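Long-range contact in isatin hydrolase (Ralstonia solanacearum, PDB 5NMP), which hydrolyses isatin as a manganese-dependent enzyme: residues A[177-186]-A[214-224]. Numbering follows the deposited sequence.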
loop_
_atom_site.group_PDB
_atom_site.type_symbol
_atom_site.label_atom_id
_atom_site.label_comp_id
_atom_site.label_asym_id
_atom_site.label_seq_id
_atom_site.Cartn_x
_atom_site.Cartn_y
_atom_site.Cartn_z
ATOM N N PRO A 177 -12.665 6.428 -21.994
ATOM C CA PRO A 177 -14.109 6.215 -22.138
ATOM C C PRO A 177 -14.856 7.456 -22.613
ATOM O O PRO A 177 -14.431 8.578 -22.339
ATOM C CB PRO A 177 -14.540 5.842 -20.720
ATOM C CG PRO A 177 -13.599 6.614 -19.847
ATOM C CD PRO A 177 -12.280 6.665 -20.590
ATOM N N THR A 178 -15.958 7.250 -23.323
ATOM C CA THR A 178 -16.851 8.347 -23.670
ATOM C C THR A 178 -17.633 8.764 -22.435
ATOM O O THR A 178 -17.664 8.035 -21.442
ATOM C CB THR A 178 -17.840 7.960 -24.781
ATOM O OG1 THR A 178 -18.822 7.057 -24.253
ATOM C CG2 THR A 178 -17.112 7.308 -25.943
ATOM N N GLN A 179 -18.271 9.927 -22.494
ATOM C CA GLN A 179 -19.100 10.380 -21.385
ATOM C C GLN A 179 -20.232 9.394 -21.117
ATOM O O GLN A 179 -20.525 9.071 -19.967
ATOM C CB GLN A 179 -19.669 11.771 -21.661
ATOM C CG GLN A 179 -20.635 12.253 -20.590
ATOM C CD GLN A 179 -21.086 13.678 -20.810
ATOM O OE1 GLN A 179 -20.312 14.522 -21.255
ATOM N NE2 GLN A 179 -22.348 13.953 -20.507
ATOM N N GLU A 180 -20.855 8.908 -22.186
ATOM C CA GLU A 180 -21.965 7.971 -22.068
ATOM C C GLU A 180 -21.532 6.676 -21.386
ATOM O O GLU A 180 -22.282 6.108 -20.596
ATOM C CB GLU A 180 -22.565 7.670 -23.444
ATOM C CG GLU A 180 -23.266 8.856 -24.108
ATOM C CD GLU A 180 -22.300 9.862 -24.730
ATOM O OE1 GLU A 180 -21.068 9.657 -24.644
ATOM O OE2 GLU A 180 -22.777 10.863 -25.310
ATOM N N ALA A 181 -20.320 6.220 -21.688
ATOM C CA ALA A 181 -19.786 5.009 -21.070
ATOM C C ALA A 181 -19.578 5.208 -19.571
ATOM O O ALA A 181 -19.911 4.340 -18.766
ATOM C CB ALA A 181 -18.486 4.603 -21.737
ATOM N N VAL A 182 -19.023 6.358 -19.205
ATOM C CA VAL A 182 -18.827 6.697 -17.803
ATOM C C VAL A 182 -20.173 6.764 -17.081
ATOM O O VAL A 182 -20.321 6.227 -15.982
ATOM C CB VAL A 182 -18.078 8.038 -17.648
ATOM C CG1 VAL A 182 -17.976 8.432 -16.180
ATOM C CG2 VAL A 182 -16.690 7.942 -18.268
ATOM N N GLU A 183 -21.154 7.407 -17.708
ATOM C CA GLU A 183 -22.500 7.497 -17.144
ATOM C C GLU A 183 -23.139 6.118 -16.971
ATOM O O GLU A 183 -23.794 5.852 -15.964
ATOM C CB GLU A 183 -23.392 8.380 -18.023
ATOM C CG GLU A 183 -23.049 9.859 -17.967
ATOM C CD GLU A 183 -23.831 10.689 -18.972
ATOM O OE1 GLU A 183 -24.441 10.105 -19.896
ATOM O OE2 GLU A 183 -23.831 11.931 -18.837
ATOM N N TRP A 184 -22.939 5.246 -17.954
ATOM C CA TRP A 184 -23.494 3.895 -17.922
ATOM C C TRP A 184 -22.864 3.057 -16.810
ATOM O O TRP A 184 -23.567 2.380 -16.059
ATOM C CB TRP A 184 -23.296 3.214 -19.281
ATOM C CG TRP A 184 -23.953 1.874 -19.411
ATOM C CD1 TRP A 184 -25.268 1.631 -19.676
ATOM C CD2 TRP A 184 -23.321 0.593 -19.307
ATOM N NE1 TRP A 184 -25.499 0.278 -19.736
ATOM C CE2 TRP A 184 -24.320 -0.383 -19.512
ATOM C CE3 TRP A 184 -22.011 0.174 -19.056
ATOM C CZ2 TRP A 184 -24.050 -1.749 -19.472
ATOM C CZ3 TRP A 184 -21.744 -1.183 -19.019
ATOM C CH2 TRP A 184 -22.760 -2.129 -19.225
ATOM N N LEU A 185 -21.539 3.110 -16.707
ATOM C CA LEU A 185 -20.816 2.374 -15.674
ATOM C C LEU A 185 -21.253 2.775 -14.267
ATOM O O LEU A 185 -21.374 1.928 -13.381
ATOM C CB LEU A 185 -19.306 2.582 -15.824
ATOM C CG LEU A 185 -18.629 1.821 -16.964
ATOM C CD1 LEU A 185 -17.136 2.087 -16.968
ATOM C CD2 LEU A 185 -18.907 0.329 -16.848
ATOM N N ILE A 186 -21.489 4.066 -14.064
ATOM C CA ILE A 186 -21.896 4.557 -12.755
ATOM C C ILE A 186 -23.373 4.285 -12.487
ATOM O O ILE A 186 -23.729 3.697 -11.466
ATOM C CB ILE A 186 -21.629 6.065 -12.614
ATOM C CG1 ILE A 186 -20.130 6.346 -12.697
ATOM C CG2 ILE A 186 -22.189 6.586 -11.302
ATOM C CD1 ILE A 186 -19.784 7.824 -12.718
ATOM N N PRO A 214 -14.688 13.608 -18.552
ATOM C CA PRO A 214 -15.919 13.067 -17.964
ATOM C C PRO A 214 -15.675 12.020 -16.877
ATOM O O PRO A 214 -16.460 11.937 -15.933
ATOM C CB PRO A 214 -16.636 12.440 -19.166
ATOM C CG PRO A 214 -15.560 12.190 -20.168
ATOM C CD PRO A 214 -14.583 13.307 -19.990
ATOM N N CYS A 215 -14.609 11.237 -17.002
ATOM C CA CYS A 215 -14.348 10.177 -16.033
ATOM C C CYS A 215 -13.987 10.774 -14.679
ATOM O O CYS A 215 -14.568 10.405 -13.667
ATOM C CB CYS A 215 -13.241 9.240 -16.521
ATOM S SG CYS A 215 -13.090 7.709 -15.571
ATOM N N HIS A 216 -13.035 11.702 -14.665
ATOM C CA HIS A 216 -12.694 12.423 -13.440
ATOM C C HIS A 216 -13.905 13.137 -12.843
ATOM O O HIS A 216 -14.184 13.011 -11.651
ATOM C CB HIS A 216 -11.580 13.440 -13.700
ATOM C CG HIS A 216 -10.203 12.861 -13.624
ATOM N ND1 HIS A 216 -9.562 12.316 -14.715
ATOM C CD2 HIS A 216 -9.344 12.742 -12.584
ATOM C CE1 HIS A 216 -8.366 11.888 -14.350
ATOM N NE2 HIS A 216 -8.209 12.133 -13.063
ATOM N N THR A 217 -14.623 13.878 -13.682
ATOM C CA THR A 217 -15.747 14.689 -13.228
ATOM C C THR A 217 -16.872 13.857 -12.623
ATOM O O THR A 217 -17.369 14.173 -11.541
ATOM C CB THR A 217 -16.337 15.530 -14.380
ATOM O OG1 THR A 217 -15.317 16.362 -14.943
ATOM C CG2 THR A 217 -17.468 16.401 -13.869
ATOM N N LEU A 218 -17.268 12.795 -13.317
ATOM C CA LEU A 218 -18.451 12.040 -12.921
ATOM C C LEU A 218 -18.153 10.960 -11.880
ATOM O O LEU A 218 -18.959 10.737 -10.978
ATOM C CB LEU A 218 -19.119 11.420 -14.151
ATOM C CG LEU A 218 -19.599 12.421 -15.214
ATOM C CD1 LEU A 218 -20.233 11.707 -16.408
ATOM C CD2 LEU A 218 -20.561 13.455 -14.629
ATOM N N MET A 219 -17.005 10.294 -11.991
ATOM C CA MET A 219 -16.657 9.248 -11.028
ATOM C C MET A 219 -16.399 9.847 -9.652
ATOM O O MET A 219 -16.979 9.407 -8.662
ATOM C CB MET A 219 -15.437 8.449 -11.488
ATOM C CG MET A 219 -15.663 7.645 -12.760
ATOM S SD MET A 219 -16.572 6.114 -12.493
ATOM C CE MET A 219 -15.432 5.279 -11.422
ATOM N N HIS A 220 -15.536 10.856 -9.589
ATOM C CA HIS A 220 -15.269 11.529 -8.325
ATOM C C HIS A 220 -16.514 12.278 -7.858
ATOM O O HIS A 220 -16.748 12.424 -6.657
ATOM C CB HIS A 220 -14.079 12.479 -8.460
ATOM C CG HIS A 220 -12.805 11.793 -8.834
ATOM N ND1 HIS A 220 -12.506 10.505 -8.432
ATOM C CD2 HIS A 220 -11.755 12.199 -9.586
ATOM C CE1 HIS A 220 -11.329 10.157 -8.912
ATOM N NE2 HIS A 220 -10.849 11.168 -9.618
ATOM N N GLY A 221 -17.319 12.732 -8.817
ATOM C CA GLY A 221 -18.562 13.417 -8.518
ATOM C C GLY A 221 -19.600 12.481 -7.931
ATOM O O GLY A 221 -20.573 12.922 -7.316
ATOM N N ALA A 222 -19.394 11.182 -8.124
ATOM C CA ALA A 222 -20.288 10.173 -7.574
ATOM C C ALA A 222 -19.584 9.390 -6.476
ATOM O O ALA A 222 -19.943 8.247 -6.186
ATOM C CB ALA A 222 -20.780 9.237 -8.669
ATOM N N ASN A 223 -18.568 10.012 -5.884
ATOM C CA ASN A 223 -17.833 9.437 -4.760
ATOM C C ASN A 223 -17.143 8.109 -5.109
ATOM O O ASN A 223 -17.054 7.213 -4.271
ATOM C CB ASN A 223 -18.776 9.253 -3.563
ATOM C CG ASN A 223 -18.047 9.255 -2.230
ATOM O OD1 ASN A 223 -16.872 9.612 -2.148
ATOM N ND2 ASN A 223 -18.749 8.862 -1.173
ATOM N N ARG A 224 -16.656 7.997 -6.347
ATOM C CA ARG A 224 -15.922 6.810 -6.802
ATOM C C ARG A 224 -14.425 7.093 -6.909
ATOM O O ARG A 224 -13.980 8.217 -6.674
ATOM C CB ARG A 224 -16.435 6.325 -8.160
ATOM C CG ARG A 224 -17.934 6.176 -8.277
ATOM C CD ARG A 224 -18.451 5.080 -7.378
ATOM N NE ARG A 224 -19.622 4.423 -7.950
ATOM C CZ ARG A 224 -20.866 4.874 -7.831
ATOM N NH1 ARG A 224 -21.105 5.991 -7.161
ATOM N NH2 ARG A 224 -21.868 4.207 -8.383
#
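V182 carries CG1 anti to its backbone N (chi1 176°), which sends that methyl to L218 and leaves CG2 for C215. I186 turns CG1 the other way, beside its own N (chi1 -64°), and its extended end puts CD1 against L218 and M219. V182 is a knob in a hole formed by P214, C215, L218 and M219. V182 CG1 lies 3.8 Å from L218 CB; CG2 of V182 rests against C215 CB. L218 answers as a knob among Q179, V182, E183 and I186. L218 CD1 meets E183 CG at 3.7 Å. The bent chain of M219 brings SD to 3.6 Å from I186 CG1. The other branch of I186, CG2, touches A222 CB and lies over one face of the R224 guanidinium, toward its rim. R224 NH1 donates to A222 O (2.7 Å) and NE to V191 O, two bonds that limit the rotation of the group. No hydrogen bond joins the two segments; the contact is mainly apolar packing. A Schellman motif with N223 at C-prime ends helix 214-221. The two helix segments run nearly parallel; their axes come within 9.4 Å and cross at -18°. Both pack on strand 193-195 through F194, which touches L185, C215 and M219. Helix 129-139 flanks 179-186 through W184 and L185, while H216 and H220 of the other helix reach D82, a manganese ligand on strand 80-82.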